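Local coordinates for D-aminopeptidase (Burkholderia sp. LK4, PDB 5TZB), which probably removes beta-amino acid residues from the amino end of peptides, acting as an Ntn hydrolase of peptidase family S58, at residues G210-G215 with D267-P272; N115-G120 with N154-Q159; L26-G31 with R373-L378; G75-S80 with T108-Y113; H87-N92 with S297-L302. All coordinates share one frame; numbering follows the deposited sequence.

Interaction 1 (G210-G215 with D267-P272); sequences GGWTVG and DAPLLP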
# COMPACT_ATOMS: atom_id res chain seq x y z
N GLY C 210 1.30 -5.69 -30.18
CA GLY C 210 1.28 -6.94 -29.42
C GLY C 210 0.08 -7.84 -29.67
O GLY C 210 0.09 -9.02 -29.30
N GLY C 211 -0.96 -7.30 -30.29
CA GLY C 211 -2.13 -8.07 -30.65
C GLY C 211 -2.97 -8.60 -29.48
O GLY C 211 -3.89 -9.40 -29.68
N TRP C 212 -2.69 -8.14 -28.26
CA TRP C 212 -3.41 -8.64 -27.09
C TRP C 212 -4.84 -8.12 -26.97
O TRP C 212 -5.20 -7.05 -27.49
CB TRP C 212 -2.63 -8.31 -25.82
CG TRP C 212 -1.26 -8.87 -25.83
CD1 TRP C 212 -0.93 -10.19 -25.96
CD2 TRP C 212 -0.04 -8.15 -25.74
NE1 TRP C 212 0.44 -10.33 -25.94
CE2 TRP C 212 1.01 -9.09 -25.81
CE3 TRP C 212 0.28 -6.79 -25.59
CZ2 TRP C 212 2.35 -8.73 -25.74
CZ3 TRP C 212 1.61 -6.42 -25.52
CH2 TRP C 212 2.64 -7.39 -25.59
N THR C 213 -5.67 -8.91 -26.29
CA THR C 213 -7.05 -8.53 -26.00
C THR C 213 -7.19 -8.14 -24.53
O THR C 213 -6.59 -8.77 -23.65
CB THR C 213 -8.00 -9.68 -26.31
OG1 THR C 213 -7.90 -10.00 -27.71
CG2 THR C 213 -9.45 -9.31 -25.96
N VAL C 214 -7.94 -7.08 -24.28
CA VAL C 214 -8.29 -6.66 -22.91
C VAL C 214 -9.80 -6.63 -22.76
O VAL C 214 -10.49 -5.96 -23.55
CB VAL C 214 -7.71 -5.26 -22.57
CG1 VAL C 214 -8.10 -4.85 -21.16
CG2 VAL C 214 -6.21 -5.26 -22.70
N GLY C 215 -10.33 -7.36 -21.79
CA GLY C 215 -11.77 -7.38 -21.54
C GLY C 215 -12.11 -6.93 -20.13
O GLY C 215 -11.27 -7.02 -19.25
N ASP C 267 -5.05 -11.40 -22.32
CA ASP C 267 -4.18 -12.51 -22.67
C ASP C 267 -2.74 -12.06 -22.83
O ASP C 267 -1.87 -12.86 -23.16
CB ASP C 267 -4.64 -13.20 -23.96
CG ASP C 267 -4.68 -12.27 -25.15
OD1 ASP C 267 -4.57 -11.03 -24.98
OD2 ASP C 267 -4.84 -12.78 -26.29
N ALA C 268 -2.48 -10.78 -22.56
CA ALA C 268 -1.10 -10.30 -22.48
C ALA C 268 -0.36 -11.00 -21.32
O ALA C 268 -0.96 -11.31 -20.30
CB ALA C 268 -1.08 -8.79 -22.29
N PRO C 269 0.93 -11.30 -21.51
CA PRO C 269 1.70 -11.93 -20.42
C PRO C 269 2.14 -10.91 -19.36
O PRO C 269 3.26 -10.42 -19.42
CB PRO C 269 2.91 -12.52 -21.14
CG PRO C 269 3.10 -11.63 -22.35
CD PRO C 269 1.70 -11.22 -22.77
N LEU C 270 1.22 -10.51 -18.49
CA LEU C 270 1.52 -9.55 -17.44
C LEU C 270 1.94 -10.23 -16.15
O LEU C 270 1.29 -11.19 -15.72
CB LEU C 270 0.31 -8.65 -17.17
CG LEU C 270 -0.11 -7.70 -18.30
CD1 LEU C 270 -1.26 -6.83 -17.84
CD2 LEU C 270 1.06 -6.84 -18.74
N LEU C 271 3.00 -9.71 -15.53
CA LEU C 271 3.44 -10.14 -14.20
C LEU C 271 2.52 -9.56 -13.12
O LEU C 271 1.78 -8.61 -13.41
CB LEU C 271 4.88 -9.69 -13.95
CG LEU C 271 5.93 -10.25 -14.92
CD1 LEU C 271 7.30 -9.73 -14.56
CD2 LEU C 271 5.89 -11.77 -14.92
N PRO C 272 2.57 -10.11 -11.88
CA PRO C 272 1.72 -9.59 -10.79
C PRO C 272 1.78 -8.06 -10.65
O PRO C 272 0.72 -7.44 -10.62
CB PRO C 272 2.28 -10.29 -9.55
CG PRO C 272 2.70 -11.62 -10.09
CD PRO C 272 3.27 -11.34 -11.47
O HOH W 1 -5.67 -11.31 -28.44

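Interaction 2 (N115-G120 with N154-Q159); sequences NTHSVG and NDIWGQ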
# COMPACT_ATOMS: atom_id res chain seq x y z
N ASN C 115 -24.37 -9.98 -3.87
CA ASN C 115 -24.72 -8.86 -3.00
C ASN C 115 -23.92 -8.90 -1.69
O ASN C 115 -23.34 -9.94 -1.36
CB ASN C 115 -26.21 -8.84 -2.69
CG ASN C 115 -26.64 -10.00 -1.81
OD1 ASN C 115 -26.43 -9.98 -0.60
ND2 ASN C 115 -27.26 -11.01 -2.41
N THR C 116 -23.92 -7.79 -0.95
CA THR C 116 -23.06 -7.63 0.23
C THR C 116 -23.26 -8.68 1.33
O THR C 116 -22.30 -9.07 2.00
CB THR C 116 -23.25 -6.24 0.88
OG1 THR C 116 -23.33 -5.23 -0.14
CG2 THR C 116 -22.09 -5.93 1.83
N HIS C 117 -24.49 -9.13 1.53
CA HIS C 117 -24.76 -10.05 2.62
C HIS C 117 -24.70 -11.52 2.22
O HIS C 117 -24.95 -12.41 3.04
CB HIS C 117 -26.12 -9.71 3.25
CG HIS C 117 -26.10 -8.41 4.00
ND1 HIS C 117 -27.22 -7.87 4.59
CD2 HIS C 117 -25.09 -7.56 4.27
CE1 HIS C 117 -26.90 -6.73 5.18
NE2 HIS C 117 -25.61 -6.52 5.01
N SER C 118 -24.32 -11.79 0.98
CA SER C 118 -24.23 -13.16 0.50
C SER C 118 -22.79 -13.60 0.18
O SER C 118 -22.58 -14.72 -0.29
CB SER C 118 -25.11 -13.32 -0.75
OG SER C 118 -26.47 -13.07 -0.46
N VAL C 119 -21.82 -12.72 0.41
CA VAL C 119 -20.43 -13.01 0.05
C VAL C 119 -19.87 -14.29 0.69
O VAL C 119 -19.24 -15.11 0.01
CB VAL C 119 -19.51 -11.83 0.42
CG1 VAL C 119 -17.99 -12.23 0.31
CG2 VAL C 119 -19.83 -10.63 -0.49
N GLY C 120 -20.11 -14.48 1.99
CA GLY C 120 -19.61 -15.64 2.68
C GLY C 120 -20.17 -16.97 2.17
O GLY C 120 -19.42 -17.94 1.97
N ASN C 154 -33.79 -5.42 -3.31
CA ASN C 154 -33.65 -6.80 -2.85
C ASN C 154 -33.76 -6.90 -1.33
O ASN C 154 -33.33 -5.99 -0.62
CB ASN C 154 -32.31 -7.39 -3.30
CG ASN C 154 -32.10 -8.82 -2.84
OD1 ASN C 154 -32.94 -9.69 -3.10
ND2 ASN C 154 -31.01 -9.06 -2.11
N ASP C 155 -34.30 -8.01 -0.85
CA ASP C 155 -34.33 -8.32 0.57
C ASP C 155 -32.94 -8.79 1.00
O ASP C 155 -32.69 -9.98 1.17
CB ASP C 155 -35.40 -9.39 0.85
CG ASP C 155 -35.47 -9.80 2.31
OD1 ASP C 155 -35.09 -8.99 3.19
OD2 ASP C 155 -35.91 -10.93 2.59
N ILE C 156 -32.04 -7.83 1.18
CA ILE C 156 -30.63 -8.17 1.34
C ILE C 156 -30.34 -8.81 2.70
O ILE C 156 -29.37 -9.55 2.84
CB ILE C 156 -29.72 -6.94 1.12
CG1 ILE C 156 -28.28 -7.39 0.82
CG2 ILE C 156 -29.79 -5.97 2.32
CD1 ILE C 156 -27.32 -6.26 0.45
N TRP C 157 -31.20 -8.54 3.68
CA TRP C 157 -31.06 -9.15 5.00
C TRP C 157 -31.56 -10.58 4.99
O TRP C 157 -31.25 -11.36 5.89
CB TRP C 157 -31.80 -8.32 6.06
CG TRP C 157 -31.07 -7.07 6.44
CD1 TRP C 157 -31.38 -5.79 6.06
CD2 TRP C 157 -29.91 -6.97 7.27
NE1 TRP C 157 -30.48 -4.91 6.60
CE2 TRP C 157 -29.56 -5.60 7.35
CE3 TRP C 157 -29.12 -7.91 7.96
CZ2 TRP C 157 -28.47 -5.14 8.09
CZ3 TRP C 157 -28.04 -7.45 8.69
CH2 TRP C 157 -27.72 -6.08 8.75
N GLY C 158 -32.32 -10.93 3.96
CA GLY C 158 -32.90 -12.25 3.83
C GLY C 158 -31.87 -13.30 3.45
O GLY C 158 -32.13 -14.50 3.59
N GLN C 159 -30.73 -12.86 2.93
CA GLN C 159 -29.62 -13.76 2.54
C GLN C 159 -30.14 -14.92 1.70
O GLN C 159 -30.06 -16.08 2.10
CB GLN C 159 -28.86 -14.25 3.79
CG GLN C 159 -28.05 -13.12 4.48
CD GLN C 159 -27.24 -13.57 5.70
OE1 GLN C 159 -27.78 -14.18 6.63
NE2 GLN C 159 -25.95 -13.26 5.72
O HOH W 2 -28.35 -11.32 0.92

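Interaction 3 (L26-G31 with R373-L378); sequences LGIRIG and RLLDAL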
# COMPACT_ATOMS: atom_id res chain seq x y z
N LEU C 26 -26.07 1.35 -31.01
CA LEU C 26 -26.83 2.58 -31.11
C LEU C 26 -26.03 3.64 -31.86
O LEU C 26 -26.49 4.77 -32.03
CB LEU C 26 -27.18 3.10 -29.72
CG LEU C 26 -27.96 2.14 -28.82
CD1 LEU C 26 -28.23 2.76 -27.45
CD2 LEU C 26 -29.25 1.74 -29.51
N GLY C 27 -24.84 3.26 -32.31
CA GLY C 27 -23.94 4.18 -32.98
C GLY C 27 -23.12 4.99 -32.00
O GLY C 27 -22.37 5.89 -32.40
N ILE C 28 -23.22 4.65 -30.72
CA ILE C 28 -22.44 5.33 -29.70
C ILE C 28 -21.11 4.63 -29.52
O ILE C 28 -21.07 3.50 -29.04
CB ILE C 28 -23.15 5.37 -28.33
CG1 ILE C 28 -24.54 5.99 -28.48
CG2 ILE C 28 -22.31 6.14 -27.32
CD1 ILE C 28 -25.43 5.74 -27.28
N ARG C 29 -20.04 5.31 -29.89
CA ARG C 29 -18.72 4.71 -29.84
C ARG C 29 -17.93 5.30 -28.68
O ARG C 29 -17.71 6.51 -28.62
CB ARG C 29 -17.98 4.94 -31.15
CG ARG C 29 -18.46 4.08 -32.30
CD ARG C 29 -17.65 4.37 -33.56
NE ARG C 29 -16.23 4.05 -33.36
CZ ARG C 29 -15.28 4.93 -33.01
NH1 ARG C 29 -15.59 6.21 -32.81
NH2 ARG C 29 -14.03 4.51 -32.85
N ILE C 30 -17.48 4.43 -27.78
CA ILE C 30 -16.71 4.84 -26.61
C ILE C 30 -15.22 4.70 -26.87
O ILE C 30 -14.74 3.63 -27.22
CB ILE C 30 -17.05 3.98 -25.37
CG1 ILE C 30 -18.55 4.04 -25.04
CG2 ILE C 30 -16.20 4.40 -24.19
CD1 ILE C 30 -19.04 5.39 -24.61
N GLY C 31 -14.49 5.80 -26.71
CA GLY C 31 -13.06 5.79 -26.92
C GLY C 31 -12.72 5.56 -28.38
O GLY C 31 -13.58 5.70 -29.25
N ARG C 373 -34.06 7.50 -25.08
CA ARG C 373 -33.88 8.62 -24.16
C ARG C 373 -32.40 9.00 -24.06
O ARG C 373 -32.06 10.19 -23.91
CB ARG C 373 -34.47 8.27 -22.79
CG ARG C 373 -34.49 9.42 -21.81
CD ARG C 373 -35.55 9.21 -20.74
NE ARG C 373 -35.35 7.96 -20.01
CZ ARG C 373 -36.15 7.53 -19.03
NH1 ARG C 373 -37.20 8.25 -18.65
NH2 ARG C 373 -35.89 6.38 -18.42
N LEU C 374 -31.52 8.00 -24.12
CA LEU C 374 -30.08 8.23 -24.14
C LEU C 374 -29.66 8.93 -25.43
O LEU C 374 -28.92 9.92 -25.41
CB LEU C 374 -29.31 6.91 -24.00
CG LEU C 374 -27.78 6.96 -24.14
CD1 LEU C 374 -27.15 7.89 -23.11
CD2 LEU C 374 -27.18 5.57 -24.05
N LEU C 375 -30.14 8.42 -26.56
CA LEU C 375 -29.83 9.04 -27.85
C LEU C 375 -30.32 10.49 -27.88
O LEU C 375 -29.60 11.36 -28.36
CB LEU C 375 -30.42 8.22 -29.00
CG LEU C 375 -29.72 6.90 -29.33
CD1 LEU C 375 -30.55 6.08 -30.30
CD2 LEU C 375 -28.33 7.15 -29.92
N ASP C 376 -31.51 10.75 -27.33
CA ASP C 376 -32.03 12.12 -27.27
C ASP C 376 -31.18 13.04 -26.41
O ASP C 376 -30.97 14.21 -26.75
CB ASP C 376 -33.46 12.17 -26.73
CG ASP C 376 -34.48 11.69 -27.74
OD1 ASP C 376 -34.14 11.63 -28.94
OD2 ASP C 376 -35.63 11.41 -27.33
N ALA C 377 -30.78 12.54 -25.26
CA ALA C 377 -29.98 13.34 -24.35
C ALA C 377 -28.60 13.61 -24.96
O ALA C 377 -28.07 14.71 -24.82
CB ALA C 377 -29.87 12.65 -23.01
N LEU C 378 -28.02 12.62 -25.64
CA LEU C 378 -26.74 12.81 -26.32
C LEU C 378 -26.84 13.93 -27.37
O LEU C 378 -25.95 14.79 -27.47
CB LEU C 378 -26.28 11.51 -26.98
CG LEU C 378 -25.58 10.55 -26.00
CD1 LEU C 378 -25.47 9.18 -26.60
CD2 LEU C 378 -24.21 11.09 -25.63

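Interaction 4 (G75-S80 with T108-Y113); sequences GAAHDS and TTPIAY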
# COMPACT_ATOMS: atom_id res chain seq x y z
N GLY C 75 -10.34 -24.49 -18.38
CA GLY C 75 -10.55 -25.53 -17.38
C GLY C 75 -10.48 -25.00 -15.96
O GLY C 75 -10.71 -23.82 -15.70
N ALA C 76 -10.11 -25.88 -15.03
CA ALA C 76 -10.07 -25.52 -13.62
C ALA C 76 -8.99 -24.49 -13.31
O ALA C 76 -7.83 -24.65 -13.67
CB ALA C 76 -9.88 -26.77 -12.78
N ALA C 77 -9.38 -23.42 -12.62
CA ALA C 77 -8.46 -22.34 -12.26
C ALA C 77 -7.31 -22.83 -11.36
O ALA C 77 -6.17 -22.39 -11.50
CB ALA C 77 -9.23 -21.21 -11.56
N HIS C 78 -7.63 -23.75 -10.45
CA HIS C 78 -6.62 -24.27 -9.54
C HIS C 78 -5.44 -24.85 -10.31
O HIS C 78 -4.29 -24.70 -9.89
CB HIS C 78 -7.21 -25.34 -8.59
CG HIS C 78 -6.19 -25.90 -7.64
ND1 HIS C 78 -5.84 -25.27 -6.46
CD2 HIS C 78 -5.43 -27.02 -7.71
CE1 HIS C 78 -4.90 -25.98 -5.85
NE2 HIS C 78 -4.64 -27.04 -6.58
N ASP C 79 -5.71 -25.50 -11.44
CA ASP C 79 -4.64 -26.20 -12.17
C ASP C 79 -3.84 -25.30 -13.08
O ASP C 79 -2.74 -25.66 -13.50
CB ASP C 79 -5.21 -27.36 -12.99
CG ASP C 79 -5.79 -28.44 -12.12
OD1 ASP C 79 -5.27 -28.63 -11.00
OD2 ASP C 79 -6.75 -29.10 -12.56
N SER C 80 -4.39 -24.13 -13.37
CA SER C 80 -3.70 -23.18 -14.21
C SER C 80 -3.84 -21.75 -13.67
O SER C 80 -4.62 -20.96 -14.19
CB SER C 80 -4.22 -23.25 -15.65
OG SER C 80 -3.40 -22.47 -16.51
N THR C 108 -6.31 -18.31 -8.35
CA THR C 108 -6.28 -19.77 -8.38
C THR C 108 -7.69 -20.36 -8.32
O THR C 108 -7.84 -21.56 -8.12
CB THR C 108 -5.44 -20.35 -7.20
OG1 THR C 108 -6.04 -19.96 -5.95
CG2 THR C 108 -4.01 -19.84 -7.25
N THR C 109 -8.70 -19.50 -8.46
CA THR C 109 -10.09 -19.88 -8.30
C THR C 109 -10.95 -19.14 -9.32
O THR C 109 -10.47 -18.22 -9.97
CB THR C 109 -10.65 -19.55 -6.90
OG1 THR C 109 -10.57 -18.13 -6.70
CG2 THR C 109 -9.87 -20.28 -5.81
N PRO C 110 -12.23 -19.51 -9.43
CA PRO C 110 -13.13 -18.59 -10.12
C PRO C 110 -13.30 -17.29 -9.34
O PRO C 110 -12.92 -17.20 -8.16
CB PRO C 110 -14.47 -19.32 -10.18
CG PRO C 110 -14.17 -20.73 -9.86
CD PRO C 110 -12.91 -20.78 -9.06
N ILE C 111 -13.87 -16.31 -10.02
CA ILE C 111 -14.29 -15.05 -9.44
C ILE C 111 -15.80 -14.99 -9.44
O ILE C 111 -16.43 -15.35 -10.42
CB ILE C 111 -13.76 -13.85 -10.25
CG1 ILE C 111 -12.24 -13.88 -10.30
CG2 ILE C 111 -14.27 -12.53 -9.68
CD1 ILE C 111 -11.66 -13.01 -11.41
N ALA C 112 -16.37 -14.50 -8.34
CA ALA C 112 -17.82 -14.38 -8.27
C ALA C 112 -18.23 -12.98 -7.79
O ALA C 112 -17.52 -12.34 -7.01
CB ALA C 112 -18.40 -15.45 -7.38
N TYR C 113 -19.33 -12.49 -8.36
CA TYR C 113 -19.99 -11.26 -7.92
C TYR C 113 -21.32 -11.61 -7.26
O TYR C 113 -22.06 -12.43 -7.79
CB TYR C 113 -20.29 -10.34 -9.10
CG TYR C 113 -19.14 -9.78 -9.89
CD1 TYR C 113 -17.83 -9.88 -9.45
CD2 TYR C 113 -19.38 -9.11 -11.09
CE1 TYR C 113 -16.78 -9.34 -10.20
CE2 TYR C 113 -18.35 -8.58 -11.84
CZ TYR C 113 -17.06 -8.69 -11.39
OH TYR C 113 -16.06 -8.14 -12.15
O HOH W 3 -7.83 -23.13 -5.79

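Interaction 5 (H87-N92 with S297-L302); sequences HVLNGN and SGDIFL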
# COMPACT_ATOMS: atom_id res chain seq x y z
N HIS C 87 -6.70 -3.25 -7.38
CA HIS C 87 -6.61 -1.86 -6.97
C HIS C 87 -7.91 -1.38 -6.32
O HIS C 87 -9.01 -1.65 -6.82
CB HIS C 87 -6.28 -0.91 -8.13
CG HIS C 87 -6.24 0.52 -7.69
ND1 HIS C 87 -5.11 1.09 -7.13
CD2 HIS C 87 -7.21 1.46 -7.61
CE1 HIS C 87 -5.39 2.33 -6.77
NE2 HIS C 87 -6.65 2.58 -7.05
N VAL C 88 -7.77 -0.65 -5.22
CA VAL C 88 -8.94 -0.13 -4.53
C VAL C 88 -8.99 1.39 -4.60
O VAL C 88 -8.16 2.08 -4.02
CB VAL C 88 -8.98 -0.56 -3.04
CG1 VAL C 88 -10.18 0.08 -2.37
CG2 VAL C 88 -9.04 -2.07 -2.93
N LEU C 89 -9.97 1.91 -5.35
CA LEU C 89 -10.23 3.33 -5.41
C LEU C 89 -10.94 3.79 -4.14
O LEU C 89 -10.69 4.88 -3.65
CB LEU C 89 -11.06 3.68 -6.67
CG LEU C 89 -11.73 5.05 -6.82
CD1 LEU C 89 -10.76 6.23 -6.66
CD2 LEU C 89 -12.42 5.11 -8.21
N ASN C 90 -11.87 2.97 -3.66
CA ASN C 90 -12.62 3.29 -2.43
C ASN C 90 -13.16 2.03 -1.77
O ASN C 90 -14.14 1.46 -2.24
CB ASN C 90 -13.77 4.23 -2.76
CG ASN C 90 -14.32 4.95 -1.53
OD1 ASN C 90 -13.73 5.92 -1.05
ND2 ASN C 90 -15.47 4.49 -1.03
N GLY C 91 -12.54 1.62 -0.67
CA GLY C 91 -12.82 0.32 -0.08
C GLY C 91 -14.07 0.18 0.76
O GLY C 91 -14.06 -0.59 1.72
N ASN C 92 -15.15 0.90 0.41
CA ASN C 92 -16.40 0.77 1.14
C ASN C 92 -17.18 -0.43 0.64
O ASN C 92 -18.30 -0.30 0.18
CB ASN C 92 -17.26 2.05 1.02
CG ASN C 92 -18.22 2.24 2.21
OD1 ASN C 92 -18.53 1.28 2.92
ND2 ASN C 92 -18.70 3.48 2.41
N SER C 297 -19.41 4.32 -1.91
CA SER C 297 -19.24 3.42 -3.04
C SER C 297 -18.04 2.46 -2.93
O SER C 297 -16.90 2.89 -2.95
CB SER C 297 -19.14 4.24 -4.33
OG SER C 297 -19.29 3.44 -5.47
N GLY C 298 -18.31 1.17 -2.84
CA GLY C 298 -17.25 0.18 -2.81
C GLY C 298 -16.67 0.00 -4.19
O GLY C 298 -17.20 -0.76 -5.01
N ASP C 299 -15.60 0.73 -4.48
CA ASP C 299 -15.01 0.71 -5.81
C ASP C 299 -13.74 -0.13 -5.79
O ASP C 299 -12.65 0.34 -5.43
CB ASP C 299 -14.78 2.14 -6.31
CG ASP C 299 -16.07 2.97 -6.31
OD1 ASP C 299 -17.18 2.38 -6.35
OD2 ASP C 299 -15.99 4.22 -6.26
N ILE C 300 -13.89 -1.40 -6.16
CA ILE C 300 -12.83 -2.38 -5.99
C ILE C 300 -12.53 -3.10 -7.30
O ILE C 300 -13.45 -3.64 -7.94
CB ILE C 300 -13.21 -3.39 -4.88
CG1 ILE C 300 -13.40 -2.64 -3.55
CG2 ILE C 300 -12.18 -4.52 -4.76
CD1 ILE C 300 -13.94 -3.50 -2.41
N PHE C 301 -11.27 -3.08 -7.71
CA PHE C 301 -10.88 -3.52 -9.05
C PHE C 301 -9.89 -4.69 -9.04
O PHE C 301 -8.92 -4.69 -8.29
CB PHE C 301 -10.27 -2.36 -9.84
CG PHE C 301 -11.01 -1.05 -9.71
CD1 PHE C 301 -12.39 -1.01 -9.70
CD2 PHE C 301 -10.30 0.15 -9.59
CE1 PHE C 301 -13.06 0.22 -9.57
CE2 PHE C 301 -10.97 1.37 -9.46
CZ PHE C 301 -12.34 1.40 -9.46
N LEU C 302 -10.12 -5.66 -9.92
CA LEU C 302 -9.26 -6.82 -10.07
C LEU C 302 -8.87 -6.96 -11.52
O LEU C 302 -9.71 -6.78 -12.40
CB LEU C 302 -9.96 -8.09 -9.58
CG LEU C 302 -9.29 -9.45 -9.83
CD1 LEU C 302 -8.00 -9.57 -9.08
CD2 LEU C 302 -10.24 -10.55 -9.40

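Interaction 1 (G210-G215 with D267-P272)
Trp212 lays one face of its indole against Ala268, while the neighbouring Asp267 and Thr213 supply the polar half of the contact. On the apolar side, Ala268 CA makes a CH-pi interaction, 3.6 Å from the centroid of the five-membered ring of Trp212 and 17° off its normal. Ala268 CB rests on the same face nearer the rim, 3.5 Å from Trp212 CG; a side chain of one methyl lets the backbone come this close. Pro269 crosses the indole at about a right angle and brings its CD to 3.5 Å from Trp212 NE1. The opposite face of the indole meets Gly210 O.

The hydrogen bonds centre on the carboxylate of Asp267. Its CG sits between the backbone N and the carbonyl carbon (chi1 59°), which turns Asp267 OD1 toward Thr213 N for a bond of 2.7 Å at 162°, on the syn side and somewhat out of plane. In return Asp267 N gives Thr213 O a weak bond of 3.3 Å. Water 1 accepts from Thr213 OG1 and donates to Asp267 OD2 and Gly211 O, so both carboxylate oxygens are engaged, which would favour the ionised form.

Gly215 bonds to Ala265, so the contact prolongs the antiparallel pairing of strands 213-220 and 260-266. Val329 of strand 323-329 touches Trp212 and Pro269, Leu337 of helix 331-355 covers Ala268, and Thr323 of the second subunit packs on the indole.

Interaction 2 (N115-G120 with N154-Q159)
His117 reaches across to Ile156 and Trp157, and nearly every atom of its side chain finds a partner. His117 CB starts 3.3 Å from Ile156 O, with the CG of Gln159 also near. CG carries the ring past the same carbonyl, and His117 ND1 gives Ile156 O a weak, bent hydrogen bond of 3.2 Å at 132°. Ile156, its CG1 anti to the backbone N (chi1 -161°), extends CD1 over one face of the imidazole. CE1 then points at the centre of the Trp157 six-membered ring in an edge-to-face pair, with centroids 4.4 Å apart and planes at 59°. At the tip, NE2 bonds to Cys141 N of the third subunit; an imidazole suits this place because it offers two polar nitrogens and, between them, the C-H at CE1 for the tryptophan face.

The backbone of His117 is gripped too. Gln159 NE2 donates to His117 O at 3.0 Å, in the carbonyl plane, and His117 N donates to Asn115 OD1 at 3.0 Å, closing an Asx turn. Water 2 accepts from Ser118 OG and donates to Asn115 OD1 and Ile156 O, joining the two loops, while Asn115 ND2 is held by Thr65.

The third subunit closes on both segments: its Asp124 O takes a second bond from Gln159 NE2. Segment 115-120 links strand 111-115 to helix 119-129, and 154-159 belongs to the loop between strand 144-148 and helix 163-172.

Interaction 3 (L26-G31 with R373-L378)
Ile28 points the end of its side chain at three leucines of helix 371-380, and its CD1 is the atom they share. CG1 lies anti to the carbonyl carbon (chi1 -55°) and the chain is extended beyond it, which carries CD1 out to the helix. There Ile28 CD1 meets Leu378 CD1 at 3.5 Å and Leu374 CD2 at 3.7 Å, running at a slant to both side chains. Leu375 comes from the flank, its CD2 4.2 Å from Ile28 CD1. Positions 374 and 378 are one helical turn apart and 375 adjoins the first, so the three offer methyls on one side of the helix.

Leu26 is touched at its root: Leu375 CD2 approaches Leu26 O at 3.7 Å and Leu26 CB at 4.2 Å. No hydrogen bond crosses the contact, which suits a set of branched residues held by aliphatic packing, mostly methyl against methyl. Val354 of helix 331-355 touches Leu374 and Trp383 touches Leu378, continuing the apolar surface, while Arg373 turns elsewhere to a salt bridge with Glu367.

The arrangement is that of an amphipathic helix with its leucine side partly covered by an irregular segment, here joining the amino-terminal part of the chain to a helix near its carboxyl end.

Interaction 4 (G75-S80 with T108-Y113)
Ala77 presses its methyl onto the main chain of Thr109, with Ala77 CB 3.5 Å from Thr109 C and 3.6 Å from Thr109 N. Pro110 extends this surface more loosely through its CD. Alanine suits the spot because a single carbon fits between two backbones that come as near as 4.9 Å, from Ala77 CA to Thr109 CA; Pro72 flanks the same methyl.

His78 follows, bringing its backbone up to the carbonyl of Thr108. His78 N and Thr108 O are 3.2 Å apart, yet the angle is too poor for a hydrogen bond. Thr108 O also has a CA-H...O contact from His78 CA at 3.3 Å, bent at the hydrogen. CG trans to the backbone N (chi1 180°) places the imidazole so that His78 ND1 meets water 3 in the ring plane, 3.0 Å away. The same water donates to Thr108 O at 2.8 Å. Tyr139 meets the ring of His78, and Asp79 pairs with Arg137.

Within its own segment, Thr109 OG1 donates to Pro110 O at 2.9 Å, just before strand 111-115. With no direct hydrogen bond between the two segments, the link rests on van der Waals fit, a CA-H...O contact and one bridging water.

Interaction 5 (H87-N92 with S297-L302)
His87 and Phe301 form an antiparallel hydrogen-bonded pair: His87 N to Phe301 O and Phe301 N to His87 O are both 2.8 Å. Their side chains leave the sheet side by side, and Phe301 CD2 meets the imidazole edge in its plane, 3.9 Å from His87 CD2. Val88 and Ile300, the non-hydrogen-bonded pair, turn to the other face.

Beyond them the register slips at a classic beta bulge, where Leu89 and Asn90 both face Asp299. Asp299 O therefore takes two donors, a weak bond from Leu89 N and a nearly straight one from Asn90 N (3.3 Å, 172°). Asp299 N replies to Asn90 O at 2.8 Å. The bulge turns Leu89 toward the aromatic ring, with Leu89 CB 3.6 Å from Phe301 CE2. Asn90, CG anti to the backbone N (chi1 -162°), sends ND2 to Ser297 O at 2.9 Å from above the carbonyl plane. Gly298, lacking CB, lets Asn92 O approach its CA to 3.2 Å.

Ser297 OG donates to Asp299 OD1 and bonds weakly with Ser259 N, while Ser259 OG bonds to Gly298 N, consistent with Ser259 being the new amino-terminal nucleophile expected in family S58. Asp295 O accepts from ND2 of Asn90 and Asn92; Arg277, Arg281 and Gln280 of the fourth subunit hold Asn90 OD1 and His87 NE2, and Glu103 of the third meets Gly91 N.

Strand 298-305 runs between antiparallel strand 82-88 and parallel strand 260-266. Helix 272-289 packs on Phe301 through Ala282 and Ser283 and on Leu89 through Leu286.

All five contacts are mainly buried. Interaction 5 lies nearest the middle, its centre about 12 Å from the chain's centre, and is the one built mainly of strand-to-strand backbone bonds. Interaction 1 reaches the same sheet at the end of strand 260-266, where a carboxylate and a water supplement one weak backbone bond. Interaction 4 abuts interaction 5 through Ile111 CD1 and Leu302 CD2, 3.5 Å apart, but relies on close backbone fit and a bridging water. Interaction 2 continues along the chain from interaction 4 and, like interaction 5, is completed by the third subunit. Interaction 3, farthest out, with Leu26 and Leu375 partly exposed and no other subunit touching it, is purely aliphatic in its side chains.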